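Local coordinates for protein beta-galactosidase (PDB 4OIF) that probably hydrolyses terminal non-reducing beta-D-galactose residues of beta-galactosides, as a zinc-binding intracellular enzyme of glycoside hydrolase family 42, at residues H445-E451 / H603-Y607; V413-W419 / P455-K461; T496-I502 / A591-R597. All coordinates share one frame; numbering follows the deposited sequence.

Contact 1: residues H445-E451 / H603-Y607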
# COMPACT_ATOMS: atom_id res chain seq x y z
N HIS A 445 -4.51 -20.76 -22.67
CA HIS A 445 -4.34 -21.79 -23.69
C HIS A 445 -5.27 -22.99 -23.47
O HIS A 445 -5.65 -23.68 -24.41
CB HIS A 445 -2.87 -22.19 -23.75
CG HIS A 445 -2.02 -21.12 -24.35
ND1 HIS A 445 -1.51 -21.21 -25.63
CD2 HIS A 445 -1.66 -19.90 -23.88
CE1 HIS A 445 -0.83 -20.10 -25.90
NE2 HIS A 445 -0.91 -19.30 -24.86
N TYR A 446 -5.68 -23.18 -22.23
CA TYR A 446 -6.69 -24.17 -21.88
C TYR A 446 -8.06 -23.81 -22.46
O TYR A 446 -8.82 -24.69 -22.87
CB TYR A 446 -6.74 -24.26 -20.36
CG TYR A 446 -7.71 -25.22 -19.71
CD1 TYR A 446 -7.41 -26.57 -19.63
CD2 TYR A 446 -8.86 -24.76 -19.08
CE1 TYR A 446 -8.26 -27.46 -18.98
CE2 TYR A 446 -9.72 -25.63 -18.42
CZ TYR A 446 -9.41 -26.99 -18.37
OH TYR A 446 -10.26 -27.87 -17.71
N ARG A 447 -8.35 -22.51 -22.50
CA ARG A 447 -9.70 -22.02 -22.82
C ARG A 447 -10.38 -22.68 -24.04
O ARG A 447 -11.50 -23.14 -23.92
CB ARG A 447 -9.68 -20.49 -23.01
CG ARG A 447 -11.04 -19.94 -23.43
CD ARG A 447 -10.96 -18.50 -23.89
NE ARG A 447 -10.47 -17.64 -22.82
CZ ARG A 447 -11.22 -17.21 -21.82
NH1 ARG A 447 -12.50 -17.56 -21.76
NH2 ARG A 447 -10.71 -16.43 -20.88
N PRO A 448 -9.71 -22.73 -25.21
CA PRO A 448 -10.41 -23.33 -26.35
C PRO A 448 -10.76 -24.80 -26.14
O PRO A 448 -11.77 -25.26 -26.66
CB PRO A 448 -9.41 -23.18 -27.51
CG PRO A 448 -8.53 -22.06 -27.10
CD PRO A 448 -8.39 -22.21 -25.60
N PHE A 449 -9.94 -25.53 -25.39
CA PHE A 449 -10.20 -26.96 -25.16
C PHE A 449 -11.36 -27.14 -24.19
O PHE A 449 -12.20 -28.02 -24.38
CB PHE A 449 -8.91 -27.64 -24.67
CG PHE A 449 -7.82 -27.62 -25.71
CD1 PHE A 449 -7.69 -28.65 -26.62
CD2 PHE A 449 -6.98 -26.52 -25.82
CE1 PHE A 449 -6.71 -28.61 -27.61
CE2 PHE A 449 -6.00 -26.47 -26.80
CZ PHE A 449 -5.86 -27.52 -27.69
N TRP A 450 -11.43 -26.27 -23.19
CA TRP A 450 -12.56 -26.26 -22.27
C TRP A 450 -13.83 -25.94 -23.04
O TRP A 450 -14.86 -26.59 -22.84
CB TRP A 450 -12.33 -25.24 -21.15
CG TRP A 450 -13.30 -25.35 -20.00
CD1 TRP A 450 -13.28 -26.28 -18.99
CD2 TRP A 450 -14.43 -24.51 -19.74
NE1 TRP A 450 -14.33 -26.07 -18.12
CE2 TRP A 450 -15.04 -24.98 -18.56
CE3 TRP A 450 -14.98 -23.40 -20.39
CZ2 TRP A 450 -16.19 -24.38 -18.02
CZ3 TRP A 450 -16.10 -22.81 -19.86
CH2 TRP A 450 -16.70 -23.30 -18.68
N GLU A 451 -13.76 -24.95 -23.93
CA GLU A 451 -14.93 -24.51 -24.69
C GLU A 451 -15.40 -25.60 -25.67
O GLU A 451 -16.54 -25.58 -26.12
CB GLU A 451 -14.62 -23.20 -25.44
CG GLU A 451 -14.57 -21.96 -24.54
CD GLU A 451 -14.26 -20.66 -25.28
OE1 GLU A 451 -14.07 -20.70 -26.50
OE2 GLU A 451 -14.18 -19.59 -24.62
N HIS A 603 -6.49 -18.01 -30.10
CA HIS A 603 -6.28 -19.36 -29.58
C HIS A 603 -7.41 -20.27 -30.02
O HIS A 603 -7.18 -21.44 -30.36
CB HIS A 603 -6.16 -19.33 -28.05
CG HIS A 603 -5.03 -18.48 -27.57
ND1 HIS A 603 -5.21 -17.37 -26.78
CD2 HIS A 603 -3.70 -18.54 -27.82
CE1 HIS A 603 -4.05 -16.80 -26.55
NE2 HIS A 603 -3.11 -17.49 -27.17
N ARG A 604 -8.63 -19.73 -30.06
CA ARG A 604 -9.74 -20.51 -30.57
C ARG A 604 -9.44 -21.01 -31.98
O ARG A 604 -9.53 -22.21 -32.24
CB ARG A 604 -11.02 -19.69 -30.55
CG ARG A 604 -11.55 -19.42 -29.15
CD ARG A 604 -13.00 -18.97 -29.20
NE ARG A 604 -13.45 -18.49 -27.91
CZ ARG A 604 -13.55 -17.21 -27.58
NH1 ARG A 604 -13.25 -16.26 -28.47
NH2 ARG A 604 -13.96 -16.87 -26.37
N ASP A 605 -9.05 -20.12 -32.89
CA ASP A 605 -8.84 -20.50 -34.29
C ASP A 605 -7.60 -21.42 -34.49
O ASP A 605 -7.66 -22.47 -35.17
CB ASP A 605 -8.73 -19.23 -35.14
CG ASP A 605 -10.03 -18.38 -35.11
OD1 ASP A 605 -11.08 -18.88 -34.68
OD2 ASP A 605 -10.01 -17.20 -35.54
N PHE A 606 -6.50 -21.03 -33.86
CA PHE A 606 -5.24 -21.76 -33.91
C PHE A 606 -5.42 -23.20 -33.44
O PHE A 606 -5.07 -24.20 -34.13
CB PHE A 606 -4.19 -21.03 -33.04
CG PHE A 606 -2.83 -21.66 -33.06
CD1 PHE A 606 -1.91 -21.32 -34.04
CD2 PHE A 606 -2.48 -22.61 -32.11
CE1 PHE A 606 -0.65 -21.92 -34.07
CE2 PHE A 606 -1.23 -23.21 -32.14
CZ PHE A 606 -0.32 -22.86 -33.13
N TYR A 607 -5.99 -23.31 -32.25
CA TYR A 607 -6.16 -24.62 -31.65
C TYR A 607 -7.30 -25.38 -32.31
O TYR A 607 -7.34 -26.60 -32.24
CB TYR A 607 -6.39 -24.49 -30.14
CG TYR A 607 -5.11 -24.22 -29.39
CD1 TYR A 607 -4.04 -25.11 -29.47
CD2 TYR A 607 -4.95 -23.08 -28.62
CE1 TYR A 607 -2.85 -24.87 -28.80
CE2 TYR A 607 -3.77 -22.83 -27.94
CZ TYR A 607 -2.73 -23.73 -28.03
OH TYR A 607 -1.57 -23.48 -27.36
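Tyr607 meets three side chains of the 445-451 helix. Its CB lies 3.9 Å from Phe449 CE2. Its CG and CD1 lie under the edge of the Phe449 ring, with Phe449 CZ 3.5 Å from Tyr607 CD1, in an offset edge-to-face pair with planes at 61°. CD2 touches Pro448 CG, and CE2 nears His445 ND1. At the tip, Tyr607 OH and His445 ND1 share a nearly straight hydrogen bond of 2.9 Å, close to the plane of both rings. The other face of the tyrosine rests on Phe606. The edge of His603, at CD2, meets one face of the His445 ring.

Pro448 CG packs 3.7 Å from His603 CB; the backbones are nearest at Pro448 and Arg604. The Glu451 chain, extended beyond CG (chi2 179°), carries its carboxylate out to Arg604, which grips it side-on. Arg604 NE donates to Glu451 OE1 at 2.7 Å and NH2 to OE2, each to a syn lone pair, with the carboxylate and guanidinium planes 13° apart. Arg447 is bound by Asp600 and Asp298, with a long salt bridge to Glu451. A buried aromatic cluster thus adjoins a bidentate salt bridge, which should fix the rotation of the carboxylate and probably favours its charged form.

Contact 2: residues V413-W419 / P455-K461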
# COMPACT_ATOMS: atom_id res chain seq x y z
N VAL A 413 -4.48 -34.32 -24.86
CA VAL A 413 -3.92 -32.99 -24.82
C VAL A 413 -3.35 -32.70 -23.44
O VAL A 413 -3.99 -32.94 -22.41
CB VAL A 413 -4.97 -31.90 -25.17
CG1 VAL A 413 -4.32 -30.54 -25.22
CG2 VAL A 413 -5.61 -32.21 -26.51
N ALA A 414 -2.12 -32.20 -23.44
CA ALA A 414 -1.45 -31.86 -22.21
C ALA A 414 -1.00 -30.41 -22.23
O ALA A 414 -0.57 -29.91 -23.26
CB ALA A 414 -0.26 -32.79 -22.00
N ILE A 415 -1.14 -29.73 -21.08
CA ILE A 415 -0.54 -28.42 -20.86
C ILE A 415 0.57 -28.55 -19.79
O ILE A 415 0.33 -29.00 -18.68
CB ILE A 415 -1.58 -27.39 -20.41
CG1 ILE A 415 -2.63 -27.19 -21.49
CG2 ILE A 415 -0.89 -26.07 -20.03
CD1 ILE A 415 -3.68 -26.14 -21.15
N LEU A 416 1.79 -28.17 -20.14
CA LEU A 416 2.91 -28.33 -19.24
C LEU A 416 3.05 -27.10 -18.32
O LEU A 416 3.11 -25.96 -18.78
CB LEU A 416 4.20 -28.56 -20.04
CG LEU A 416 5.54 -28.63 -19.31
CD1 LEU A 416 5.56 -29.76 -18.33
CD2 LEU A 416 6.67 -28.78 -20.32
N TYR A 417 3.05 -27.38 -17.02
CA TYR A 417 3.23 -26.38 -15.99
C TYR A 417 4.45 -26.74 -15.15
O TYR A 417 4.72 -27.92 -14.93
CB TYR A 417 1.98 -26.29 -15.12
CG TYR A 417 2.14 -25.42 -13.90
CD1 TYR A 417 2.14 -24.04 -14.01
CD2 TYR A 417 2.26 -25.98 -12.62
CE1 TYR A 417 2.27 -23.23 -12.90
CE2 TYR A 417 2.40 -25.17 -11.50
CZ TYR A 417 2.40 -23.79 -11.65
OH TYR A 417 2.53 -22.95 -10.57
N ASP A 418 5.20 -25.74 -14.69
CA ASP A 418 6.38 -25.99 -13.87
C ASP A 418 6.48 -24.97 -12.72
O ASP A 418 6.52 -23.75 -12.96
CB ASP A 418 7.64 -25.96 -14.74
CG ASP A 418 8.87 -26.45 -14.01
OD1 ASP A 418 9.04 -27.67 -13.88
OD2 ASP A 418 9.69 -25.62 -13.59
N TRP A 419 6.49 -25.48 -11.49
CA TRP A 419 6.54 -24.66 -10.27
C TRP A 419 7.82 -23.85 -10.19
O TRP A 419 7.79 -22.66 -9.86
CB TRP A 419 6.41 -25.55 -9.02
CG TRP A 419 5.00 -25.66 -8.45
CD1 TRP A 419 4.44 -24.86 -7.49
CD2 TRP A 419 3.99 -26.64 -8.78
NE1 TRP A 419 3.16 -25.27 -7.21
CE2 TRP A 419 2.86 -26.37 -7.99
CE3 TRP A 419 3.95 -27.73 -9.67
CZ2 TRP A 419 1.68 -27.13 -8.07
CZ3 TRP A 419 2.78 -28.49 -9.75
CH2 TRP A 419 1.67 -28.19 -8.95
N PRO A 455 -10.85 -33.22 -23.37
CA PRO A 455 -10.19 -33.55 -22.11
C PRO A 455 -8.76 -33.04 -22.13
O PRO A 455 -8.10 -33.12 -23.17
CB PRO A 455 -10.24 -35.09 -22.07
CG PRO A 455 -11.33 -35.46 -23.01
CD PRO A 455 -11.30 -34.43 -24.10
N VAL A 456 -8.30 -32.49 -21.01
CA VAL A 456 -6.94 -31.99 -20.91
C VAL A 456 -6.30 -32.44 -19.60
O VAL A 456 -6.93 -32.39 -18.54
CB VAL A 456 -6.90 -30.44 -21.00
CG1 VAL A 456 -5.49 -29.92 -20.74
CG2 VAL A 456 -7.38 -29.98 -22.35
N ASP A 457 -5.08 -32.93 -19.69
CA ASP A 457 -4.23 -33.11 -18.53
C ASP A 457 -3.35 -31.87 -18.39
O ASP A 457 -2.75 -31.42 -19.37
CB ASP A 457 -3.35 -34.36 -18.66
CG ASP A 457 -4.08 -35.65 -18.32
OD1 ASP A 457 -5.30 -35.63 -18.08
OD2 ASP A 457 -3.41 -36.69 -18.30
N VAL A 458 -3.27 -31.31 -17.19
CA VAL A 458 -2.26 -30.28 -16.94
C VAL A 458 -1.12 -30.95 -16.18
O VAL A 458 -1.26 -31.28 -15.01
CB VAL A 458 -2.82 -29.09 -16.15
CG1 VAL A 458 -1.72 -28.07 -15.87
CG2 VAL A 458 -3.96 -28.44 -16.92
N ILE A 459 -0.01 -31.16 -16.88
CA ILE A 459 1.08 -31.99 -16.39
C ILE A 459 2.31 -31.20 -15.96
O ILE A 459 2.39 -29.99 -16.14
CB ILE A 459 1.54 -32.99 -17.46
CG1 ILE A 459 2.15 -32.24 -18.65
CG2 ILE A 459 0.37 -33.92 -17.87
CD1 ILE A 459 2.69 -33.13 -19.72
N THR A 460 3.27 -31.93 -15.41
CA THR A 460 4.56 -31.39 -15.02
C THR A 460 5.64 -32.12 -15.80
O THR A 460 5.33 -33.09 -16.49
CB THR A 460 4.81 -31.54 -13.53
OG1 THR A 460 5.01 -32.92 -13.21
CG2 THR A 460 3.63 -31.02 -12.75
N LYS A 461 6.88 -31.67 -15.70
CA LYS A 461 7.98 -32.33 -16.41
C LYS A 461 8.23 -33.73 -15.85
O LYS A 461 8.92 -34.52 -16.47
CB LYS A 461 9.25 -31.49 -16.34
CG LYS A 461 9.80 -31.26 -14.95
CD LYS A 461 10.96 -30.29 -14.99
CE LYS A 461 11.67 -30.20 -13.66
NZ LYS A 461 10.81 -29.54 -12.66
O HOH W 1 7.06 -29.27 -14.30
O HOH W 2 12.07 -27.09 -13.39
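Trp419 presents the edge of its indole, at CZ3, to Thr460 CG2 4.0 Å away. One face of the indole carries the ring of Tyr417, whose CE2 sits over its centre, and Trp419 CE2 in turn lies at the edge of the tyrosine ring. The indole NE1 is bonded to the carbonyl of Phe266.

Beyond the strand ends, Lys461 reaches across to Asp418. Its chain is extended from CG to CE and bends at chi4 (-69°). Lys461 NZ thereby makes a salt bridge of 2.8 Å to Asp418 OD1, on its syn lone pair. One water donates to Asp418 OD1 and Tyr417 O and accepts from Lys461 N. A second bridges Asp418 OD2 and Lys461 NZ. Asp418 also caps the following helix through Asn421 N.

The strands pair in parallel. Ile415 N donates to Asp457 O, and Ile459 N to Ile415 O at 2.8 Å. Ala414 CB meets Ile459 CD1 at 3.7 Å on one face of the sheet. On the other, Ile415 CG1 meets Val456 CG1 at 4.0 Å. Helix 438-451 packs on that face beside helix 296-312. It and helix 419-427 lie in the connection, a beta-alpha-beta crossover at the sheet edge of the trimerisation domain.

Contact 3: residues T496-I502 / A591-R597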
# COMPACT_ATOMS: atom_id res chain seq x y z
N THR A 496 3.15 -33.22 -31.29
CA THR A 496 2.91 -31.86 -31.71
C THR A 496 3.07 -30.94 -30.49
O THR A 496 2.35 -31.06 -29.51
CB THR A 496 1.50 -31.69 -32.31
OG1 THR A 496 1.43 -32.40 -33.55
CG2 THR A 496 1.19 -30.23 -32.56
N LEU A 497 4.04 -30.03 -30.56
CA LEU A 497 4.41 -29.19 -29.43
C LEU A 497 4.15 -27.74 -29.75
O LEU A 497 4.47 -27.30 -30.84
CB LEU A 497 5.88 -29.40 -29.10
CG LEU A 497 6.52 -28.48 -28.06
CD1 LEU A 497 5.89 -28.65 -26.67
CD2 LEU A 497 7.99 -28.74 -28.00
N VAL A 498 3.56 -27.01 -28.81
CA VAL A 498 3.33 -25.57 -28.96
C VAL A 498 4.02 -24.79 -27.84
O VAL A 498 3.78 -25.03 -26.66
CB VAL A 498 1.83 -25.21 -28.94
CG1 VAL A 498 1.63 -23.71 -28.99
CG2 VAL A 498 1.11 -25.86 -30.12
N MET A 499 4.90 -23.86 -28.21
CA MET A 499 5.51 -22.98 -27.23
C MET A 499 5.28 -21.53 -27.61
O MET A 499 4.76 -21.23 -28.69
CB MET A 499 7.01 -23.26 -27.08
CG MET A 499 7.30 -24.51 -26.27
SD MET A 499 9.05 -24.80 -26.04
CE MET A 499 9.16 -24.99 -24.28
N THR A 500 5.66 -20.64 -26.71
CA THR A 500 5.33 -19.23 -26.88
C THR A 500 6.48 -18.35 -26.49
O THR A 500 7.54 -18.81 -26.07
CB THR A 500 4.13 -18.78 -26.01
OG1 THR A 500 4.55 -18.70 -24.63
CG2 THR A 500 2.93 -19.73 -26.15
N TYR A 501 6.22 -17.05 -26.61
CA TYR A 501 7.08 -16.03 -26.06
C TYR A 501 7.56 -16.37 -24.65
O TYR A 501 6.86 -17.04 -23.88
CB TYR A 501 6.32 -14.71 -26.03
CG TYR A 501 4.99 -14.80 -25.34
CD1 TYR A 501 3.85 -15.19 -26.03
CD2 TYR A 501 4.86 -14.48 -23.98
CE1 TYR A 501 2.61 -15.27 -25.39
CE2 TYR A 501 3.63 -14.55 -23.34
CZ TYR A 501 2.50 -14.95 -24.04
OH TYR A 501 1.27 -15.03 -23.41
N ILE A 502 8.77 -15.91 -24.33
CA ILE A 502 9.40 -16.08 -23.03
C ILE A 502 9.44 -17.54 -22.59
O ILE A 502 9.08 -17.89 -21.48
CB ILE A 502 8.70 -15.21 -21.96
CG1 ILE A 502 8.46 -13.81 -22.54
CG2 ILE A 502 9.56 -15.07 -20.74
CD1 ILE A 502 7.89 -12.84 -21.57
N ALA A 591 6.25 -28.59 -34.44
CA ALA A 591 6.47 -27.61 -33.39
C ALA A 591 6.00 -26.23 -33.85
O ALA A 591 6.45 -25.71 -34.87
CB ALA A 591 7.94 -27.59 -32.99
N TYR A 592 5.08 -25.67 -33.08
CA TYR A 592 4.54 -24.34 -33.31
C TYR A 592 5.07 -23.32 -32.28
O TYR A 592 5.15 -23.62 -31.08
CB TYR A 592 3.02 -24.36 -33.23
CG TYR A 592 2.33 -25.20 -34.27
CD1 TYR A 592 2.33 -26.58 -34.19
CD2 TYR A 592 1.64 -24.60 -35.32
CE1 TYR A 592 1.69 -27.35 -35.13
CE2 TYR A 592 0.99 -25.36 -36.26
CZ TYR A 592 1.02 -26.74 -36.16
OH TYR A 592 0.38 -27.51 -37.10
N TYR A 593 5.38 -22.12 -32.75
CA TYR A 593 5.77 -21.04 -31.85
C TYR A 593 4.82 -19.87 -32.00
O TYR A 593 4.59 -19.39 -33.11
CB TYR A 593 7.21 -20.60 -32.13
CG TYR A 593 7.80 -19.67 -31.10
CD1 TYR A 593 7.80 -18.28 -31.30
CD2 TYR A 593 8.38 -20.16 -29.93
CE1 TYR A 593 8.35 -17.42 -30.35
CE2 TYR A 593 8.93 -19.31 -28.96
CZ TYR A 593 8.92 -17.94 -29.18
OH TYR A 593 9.46 -17.08 -28.25
N ILE A 594 4.26 -19.43 -30.88
CA ILE A 594 3.38 -18.26 -30.89
C ILE A 594 4.10 -17.07 -30.27
O ILE A 594 4.33 -17.05 -29.06
CB ILE A 594 2.07 -18.52 -30.12
CG1 ILE A 594 1.27 -19.65 -30.78
CG2 ILE A 594 1.27 -17.25 -30.09
CD1 ILE A 594 0.19 -20.23 -29.91
N GLY A 595 4.45 -16.08 -31.09
CA GLY A 595 5.37 -15.03 -30.66
C GLY A 595 4.81 -13.92 -29.78
O GLY A 595 5.56 -13.23 -29.08
N GLY A 596 3.50 -13.73 -29.81
CA GLY A 596 2.90 -12.64 -29.09
C GLY A 596 1.73 -13.12 -28.26
O GLY A 596 1.23 -14.22 -28.47
N ARG A 597 1.29 -12.29 -27.33
CA ARG A 597 0.16 -12.64 -26.49
C ARG A 597 -1.11 -12.09 -27.15
O ARG A 597 -1.32 -10.87 -27.24
CB ARG A 597 0.34 -12.12 -25.07
CG ARG A 597 -0.87 -12.36 -24.18
CD ARG A 597 -0.60 -11.88 -22.78
NE ARG A 597 0.31 -12.75 -22.05
CZ ARG A 597 0.82 -12.46 -20.86
NH1 ARG A 597 0.52 -11.30 -20.27
NH2 ARG A 597 1.64 -13.31 -20.26
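Tyr501 holds its CG between the backbone N and the carbonyl carbon (chi1 53°), and this turns the ring across to Arg597. The Arg597 chain leaves with CG opposite its own N and bends at chi3 (-73°), which brings NE up to the phenol. Arg597 NE donates to Tyr501 OH at 2.8 Å in a nearly straight bond. The oxygen lies in the guanidinium plane, while the tyrosine ring is turned well away from that plane. The outer nitrogens of Arg597 are bonded to Asp554, Thr435 and Lys436, so the guanidinium is fixed on several sides. Along the way, Tyr501 CB passes 3.5 Å from Gly595 O, and CE1 comes as near to Gly596 O. Thr500 OG1 sits over the centre of one face of the Tyr501 ring. This hydroxyl donates to Tyr501 O and accepts a hydrogen bond from Met475 N.

The ring of Tyr593 lies against the end of strand 496-500. Thr500 CA stands over one face of this ring, toward the rim, and Tyr593 CE2 lies 3.2 Å from Thr500 O.

On the opposite side of the sheet, Val498 CG2 packs 3.9 Å from Tyr592 CB, and Val498 CG1 is equally far from Ile594 CD1. Thr496 CG2 touches Tyr592 CE1. Helix 600-613 covers this side, whereas helix 519-525 packs on the side of Leu497, Met499 and Ala591.

The backbones run parallel in regular register. Tyr592 N donates to Leu497 O at 2.8 Å and Met499 N to Tyr592 O at 2.9 Å. The last bond, Tyr501 N to Ile594 O, is longer at 3.1 Å and more bent. This is parallel beta pairing within a mixed sheet flanked by helices, where strand 589-594 leads from the parallel strands to the antiparallel ones of the trimerisation domain.

How the contacts relate
Following the chain from the N terminus, the first segment is strand 413-416, after the TIM-barrel part. Contact 2 closes the earliest loop when 455-461 returns beside it after helices 419-427 and 438-451. Contact 1 opens on the second of these helices before contact 2 has closed, so the two cross. It closes at 603-607. Contact 3 opens at 496-502 and closes at 591-597, within the span of contact 1 and after contact 2. Contacts 2 and 3 belong to one sheet but do not touch. Contact 1 bridges them from one side: Phe449 and Tyr446 pack on Val456, while Tyr607 packs on Val498 and Phe606 on Tyr592. Two neighbouring helices thus tie the sheet's edge to its interior.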